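Local coordinates for protein chaperone CupB2 (Pseudomonas aeruginosa, PDB 3Q48) that probably acts as a periplasmic chaperone for fimbrial subunits, with the two immunoglobulin-like domains of the PapD family, at residues Lys141-Pro146 with Lys203-Pro208; Asp153-Lys158 with Tyr183-Ala188. All coordinates share one frame; numbering follows the deposited sequence.

Contact 1. Residues Lys141-Pro146 with Lys203-Pro208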
loop_
_atom_site.group_PDB
_atom_site.type_symbol
_atom_site.label_atom_id
_atom_site.label_comp_id
_atom_site.label_asym_id
_atom_site.label_seq_id
_atom_site.Cartn_x
_atom_site.Cartn_y
_atom_site.Cartn_z
ATOM N N LYS A 141 -2.609 -2.595 -0.910
ATOM C CA LYS A 141 -2.168 -2.456 0.438
ATOM C C LYS A 141 -3.341 -2.041 1.283
ATOM O O LYS A 141 -4.119 -1.147 0.882
ATOM C CB LYS A 141 -1.074 -1.402 0.532
ATOM C CG LYS A 141 0.199 -1.861 -0.039
ATOM C CD LYS A 141 1.177 -0.699 -0.215
ATOM C CE LYS A 141 2.306 -1.211 -1.157
ATOM N NZ LYS A 141 3.297 -0.167 -1.550
ATOM N N LEU A 142 -3.458 -2.664 2.458
ATOM C CA LEU A 142 -4.396 -2.190 3.485
ATOM C C LEU A 142 -3.618 -1.711 4.728
ATOM O O LEU A 142 -2.859 -2.452 5.343
ATOM C CB LEU A 142 -5.414 -3.277 3.826
ATOM C CG LEU A 142 -6.783 -2.945 4.478
ATOM C CD1 LEU A 142 -7.649 -4.181 4.485
ATOM C CD2 LEU A 142 -6.663 -2.489 5.897
ATOM N N PHE A 143 -3.767 -0.448 5.062
ATOM C CA PHE A 143 -3.114 0.138 6.218
ATOM C C PHE A 143 -4.088 0.285 7.406
ATOM O O PHE A 143 -5.004 1.111 7.402
ATOM C CB PHE A 143 -2.497 1.513 5.878
ATOM C CG PHE A 143 -1.528 1.489 4.715
ATOM C CD1 PHE A 143 -0.251 0.963 4.857
ATOM C CD2 PHE A 143 -1.893 2.028 3.487
ATOM C CE1 PHE A 143 0.658 0.953 3.764
ATOM C CE2 PHE A 143 -1.007 2.042 2.394
ATOM C CZ PHE A 143 0.255 1.526 2.526
ATOM N N PHE A 144 -3.889 -0.529 8.433
ATOM C CA PHE A 144 -4.634 -0.305 9.664
ATOM C C PHE A 144 -3.905 0.774 10.423
ATOM O O PHE A 144 -2.699 0.621 10.713
ATOM C CB PHE A 144 -4.654 -1.525 10.526
ATOM C CG PHE A 144 -5.433 -1.339 11.741
ATOM C CD1 PHE A 144 -6.835 -1.403 11.688
ATOM C CD2 PHE A 144 -4.791 -1.065 12.950
ATOM C CE1 PHE A 144 -7.623 -1.239 12.857
ATOM C CE2 PHE A 144 -5.567 -0.861 14.154
ATOM C CZ PHE A 144 -6.989 -0.949 14.097
ATOM N N ARG A 145 -4.640 1.851 10.737
ATOM C CA ARG A 145 -4.058 3.035 11.322
ATOM C C ARG A 145 -4.683 3.419 12.692
ATOM O O ARG A 145 -5.837 3.911 12.752
ATOM C CB ARG A 145 -4.128 4.183 10.333
ATOM C CG ARG A 145 -3.409 5.415 10.784
ATOM C CD ARG A 145 -3.542 6.468 9.714
ATOM N NE ARG A 145 -2.786 6.109 8.509
ATOM C CZ ARG A 145 -2.947 6.697 7.320
ATOM N NH1 ARG A 145 -3.861 7.675 7.172
ATOM N NH2 ARG A 145 -2.177 6.320 6.291
ATOM N N PRO A 146 -3.931 3.186 13.785
ATOM C CA PRO A 146 -4.427 3.636 15.090
ATOM C C PRO A 146 -4.764 5.154 15.092
ATOM O O PRO A 146 -4.040 5.997 14.450
ATOM C CB PRO A 146 -3.261 3.327 16.064
ATOM C CG PRO A 146 -2.528 2.158 15.430
ATOM C CD PRO A 146 -2.670 2.413 13.874
ATOM N N LYS A 203 11.669 1.606 -6.760
ATOM C CA LYS A 203 10.547 1.986 -5.944
ATOM C C LYS A 203 10.476 1.010 -4.773
ATOM O O LYS A 203 11.356 0.158 -4.610
ATOM C CB LYS A 203 9.254 1.933 -6.770
ATOM C CG LYS A 203 8.952 0.576 -7.421
ATOM C CD LYS A 203 8.210 0.818 -8.743
ATOM C CE LYS A 203 7.164 -0.257 -9.031
ATOM N NZ LYS A 203 6.154 -0.322 -7.912
ATOM N N GLY A 204 9.440 1.119 -3.964
ATOM C CA GLY A 204 9.314 0.221 -2.840
ATOM C C GLY A 204 8.607 0.885 -1.691
ATOM O O GLY A 204 7.885 1.882 -1.858
ATOM N N MET A 205 8.802 0.328 -0.517
ATOM C CA MET A 205 8.073 0.767 0.646
ATOM C C MET A 205 8.973 0.501 1.822
ATOM O O MET A 205 9.639 -0.547 1.880
ATOM C CB MET A 205 6.796 -0.060 0.816
ATOM C CG MET A 205 5.951 0.434 1.920
ATOM S SD MET A 205 4.301 -0.279 2.052
ATOM C CE MET A 205 4.628 -2.060 2.113
ATOM N N VAL A 206 8.975 1.449 2.750
ATOM C CA VAL A 206 9.705 1.314 3.963
ATOM C C VAL A 206 8.650 1.323 5.086
ATOM O O VAL A 206 7.703 2.131 5.115
ATOM C CB VAL A 206 10.822 2.417 4.106
ATOM C CG1 VAL A 206 10.219 3.835 4.324
ATOM C CG2 VAL A 206 11.813 2.069 5.228
ATOM N N ALA A 207 8.824 0.359 5.976
ATOM C CA ALA A 207 7.919 0.064 7.083
ATOM C C ALA A 207 8.260 1.014 8.230
ATOM O O ALA A 207 9.429 1.483 8.320
ATOM C CB ALA A 207 8.137 -1.405 7.513
ATOM N N PRO A 208 7.273 1.286 9.113
ATOM C CA PRO A 208 7.542 2.137 10.279
ATOM C C PRO A 208 8.798 1.661 11.069
ATOM O O PRO A 208 9.045 0.466 11.197
ATOM C CB PRO A 208 6.297 1.958 11.172
ATOM C CG PRO A 208 5.260 1.279 10.313
ATOM C CD PRO A 208 6.023 0.510 9.259
#

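Contact 2. Residues Asp153-Lys158 with Tyr183-Ala188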
loop_
_atom_site.group_PDB
_atom_site.type_symbol
_atom_site.label_atom_id
_atom_site.label_comp_id
_atom_site.label_asym_id
_atom_site.label_seq_id
_atom_site.Cartn_x
_atom_site.Cartn_y
_atom_site.Cartn_z
ATOM N N ASP A 153 0.834 12.639 6.719
ATOM C CA ASP A 153 1.227 13.596 5.692
ATOM C C ASP A 153 2.660 14.147 5.870
ATOM O O ASP A 153 3.284 14.611 4.865
ATOM C CB ASP A 153 0.148 14.679 5.522
ATOM C CG ASP A 153 -1.151 14.102 4.859
ATOM O OD1 ASP A 153 -1.017 13.294 3.887
ATOM O OD2 ASP A 153 -2.300 14.407 5.307
ATOM N N SER A 154 3.211 14.030 7.093
ATOM C CA SER A 154 4.529 14.566 7.362
ATOM C C SER A 154 5.624 13.516 7.236
ATOM O O SER A 154 6.826 13.838 7.304
ATOM C CB SER A 154 4.574 15.165 8.764
ATOM O OG SER A 154 3.470 16.045 8.986
ATOM N N ALA A 155 5.232 12.268 7.042
ATOM C CA ALA A 155 6.174 11.194 7.276
ATOM C C ALA A 155 7.322 11.159 6.258
ATOM O O ALA A 155 8.519 11.080 6.639
ATOM C CB ALA A 155 5.462 9.865 7.372
ATOM N N ALA A 156 6.967 11.225 4.970
ATOM C CA ALA A 156 7.957 11.067 3.891
ATOM C C ALA A 156 9.085 12.079 4.092
ATOM O O ALA A 156 10.249 11.798 3.753
ATOM C CB ALA A 156 7.315 11.274 2.543
ATOM N N GLY A 157 8.740 13.238 4.651
ATOM C CA GLY A 157 9.739 14.268 4.898
ATOM C C GLY A 157 10.619 14.105 6.144
ATOM O O GLY A 157 11.425 15.005 6.425
ATOM N N LYS A 158 10.473 13.015 6.913
ATOM C CA LYS A 158 11.358 12.810 8.071
ATOM C C LYS A 158 12.311 11.651 7.805
ATOM O O LYS A 158 13.078 11.243 8.650
ATOM C CB LYS A 158 10.572 12.601 9.388
ATOM C CG LYS A 158 9.582 13.710 9.672
ATOM C CD LYS A 158 8.687 13.436 10.892
ATOM C CE LYS A 158 7.444 14.369 10.808
ATOM N NZ LYS A 158 6.703 14.593 12.086
ATOM N N TYR A 183 4.582 5.240 10.277
ATOM C CA TYR A 183 3.802 5.042 9.043
ATOM C C TYR A 183 4.596 4.304 8.003
ATOM O O TYR A 183 5.797 4.484 7.889
ATOM C CB TYR A 183 3.415 6.381 8.446
ATOM C CG TYR A 183 2.752 7.294 9.409
ATOM C CD1 TYR A 183 1.375 7.206 9.639
ATOM C CD2 TYR A 183 3.495 8.255 10.113
ATOM C CE1 TYR A 183 0.722 8.051 10.573
ATOM C CE2 TYR A 183 2.875 9.068 11.051
ATOM C CZ TYR A 183 1.495 8.966 11.267
ATOM O OH TYR A 183 0.905 9.808 12.189
ATOM N N TYR A 184 3.925 3.495 7.203
ATOM C CA TYR A 184 4.559 3.006 5.991
ATOM C C TYR A 184 4.765 4.216 5.096
ATOM O O TYR A 184 3.982 5.199 5.150
ATOM C CB TYR A 184 3.681 1.920 5.309
ATOM C CG TYR A 184 3.722 0.599 6.089
ATOM C CD1 TYR A 184 4.628 -0.400 5.749
ATOM C CD2 TYR A 184 2.893 0.390 7.198
ATOM C CE1 TYR A 184 4.694 -1.597 6.510
ATOM C CE2 TYR A 184 2.940 -0.767 7.938
ATOM C CZ TYR A 184 3.848 -1.755 7.600
ATOM O OH TYR A 184 3.922 -2.901 8.360
ATOM N N VAL A 185 5.825 4.190 4.301
ATOM C CA VAL A 185 5.995 5.214 3.304
ATOM C C VAL A 185 6.216 4.469 2.036
ATOM O O VAL A 185 7.134 3.684 1.951
ATOM C CB VAL A 185 7.188 6.137 3.672
ATOM C CG1 VAL A 185 7.534 7.209 2.472
ATOM C CG2 VAL A 185 6.895 6.826 4.999
ATOM N N SER A 186 5.348 4.663 1.061
ATOM C CA SER A 186 5.473 3.979 -0.239
ATOM C C SER A 186 6.074 4.901 -1.279
ATOM O O SER A 186 5.586 6.016 -1.462
ATOM C CB SER A 186 4.094 3.505 -0.730
ATOM O OG SER A 186 3.556 2.630 0.242
ATOM N N PHE A 187 7.119 4.434 -1.942
ATOM C CA PHE A 187 7.799 5.210 -2.970
ATOM C C PHE A 187 7.384 4.780 -4.375
ATOM O O PHE A 187 7.515 3.584 -4.704
ATOM C CB PHE A 187 9.320 5.025 -2.885
ATOM C CG PHE A 187 9.900 5.322 -1.542
ATOM C CD1 PHE A 187 10.241 6.624 -1.187
ATOM C CD2 PHE A 187 10.178 4.281 -0.645
ATOM C CE1 PHE A 187 10.787 6.892 0.074
ATOM C CE2 PHE A 187 10.743 4.543 0.611
ATOM C CZ PHE A 187 11.047 5.843 0.969
ATOM N N ALA A 188 6.931 5.725 -5.205
ATOM C CA ALA A 188 6.691 5.429 -6.614
ATOM C C ALA A 188 7.989 5.485 -7.380
ATOM O O ALA A 188 8.100 4.903 -8.477
ATOM C CB ALA A 188 5.675 6.410 -7.233
#

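Contact 1. Residues Lys141-Pro146 with Lys203-Pro208
K141 and M205 meet tip to tip across the cleft between the two immunoglobulin-like domains. K141 comes from strand 136-145 on the PapD N-terminal side, M205 from strand 197-206 on the C-terminal side, and their CA atoms stand 10.7 Å apart, so side chains alone bridge the distance. The lysine sets out with CG anti to its carbonyl carbon (chi1 -72°) and then runs fully extended, which carries its last carbons and amine up to the thioether. NZ of K141 lies 3.7 Å from SD of M205, while CE of K141 is 4.1 Å from the methyl CE of M205. The methionine leaves its strand with CG anti to the backbone N and bends only at its last torsion (chi3 54°). That bend turns the methyl off the line of the chain and leaves the sulfur foremost toward F143.

F143, two residues along the same strand, presents its rim. SD of M205 is 4.2 Å from CE1 of F143. It sits 86° off the ring normal, practically in the plane of the ring, a Met-aromatic contact made at the edge. L113 of the neighbouring strand 112-121 packs on all three side chains, K141, F143 and M205.

No hydrogen bond joins the two segments. A weak hydrogen bond from the amine of K141 to OG of S186 and a salt bridge from R145 to D235 also join the two domains. Strand 136-145 is the last of the N-terminal domain; as in PapD-family relatives, it probably pairs with the bound pilus subunit. The contact itself is mediated by sulfur: an amine tip and an aromatic edge meet one polarisable thioether. The ammonium group, if charged, could polarise the sulfur, which probably also meets slightly positive ring hydrogens.

Contact 2. Residues Asp153-Lys158 with Tyr183-Ala188
A155 sets its methyl between Y183 and V185, and this is the tight part of the contact. CB of A155 lies 3.7 Å from CD2 of Y183, meeting the ring obliquely, and 4.1 Å from CG2 of V185. The valine divides its branches between two alanines: with CG1 anti to the backbone N (chi1 173°), CG2 faces A155 while CG1 comes to 4.1 Å from CB of A156. All four of these residues are buried. V232 of strand 227-233 closes in on both A156 and V185, and L149 and V152 pack against the ring of Y183, whose OH accepts a hydrogen bond from the backbone N of S151.

The loose side is confined to D153 and K158, at the two ends of their segment; both are exposed, and the side chain of D153 starts away from Y183-A188.

Between these ends D153-A156 coil like a helix, yet no regular helical ladder forms; the turn is drawn together by K158 N to A155 O at 2.8 Å, with a weak bond from G157 N to S154 O. Two carbonyls are tied to the C-terminal sheet, A156 O by the hydroxyl of Y230 and G157 O by the guanidinium of R244.

Contact 2 thus packs the connection between strands 136-145 and 160-163 against the start of strand 185-194. No hydrogen bond passes between the two segments: alanine methyls, valine branches and the ring atom CD2 meet by van der Waals packing. The bonds to Y230, R244 and S151 probably fix the direction of the turn and of the ring, which the apolar packing by itself would not.

In the fold
The centres of the two contacts lie 9 Å apart, and contact 2 is nested along the chain within the loop that contact 1 closes. They join through neighbouring antiparallel strands of the C-terminal sheet, 185-194 and 197-206: G204 O to F187 N at 2.7 Å and V206 O to V185 N at 2.9 Å are probable hydrogen bonds. A direct but weak tie runs from K141 NZ of contact 1 to S186 OG of contact 2, at 3.3 Å. Y184 extends the link by touching M205, A207 and P208. Together they lie where the two domains meet, the bend of the boomerang-like arrangement known for PapD-family chaperones, whose interdomain cleft takes part in subunit binding in relatives and probably here.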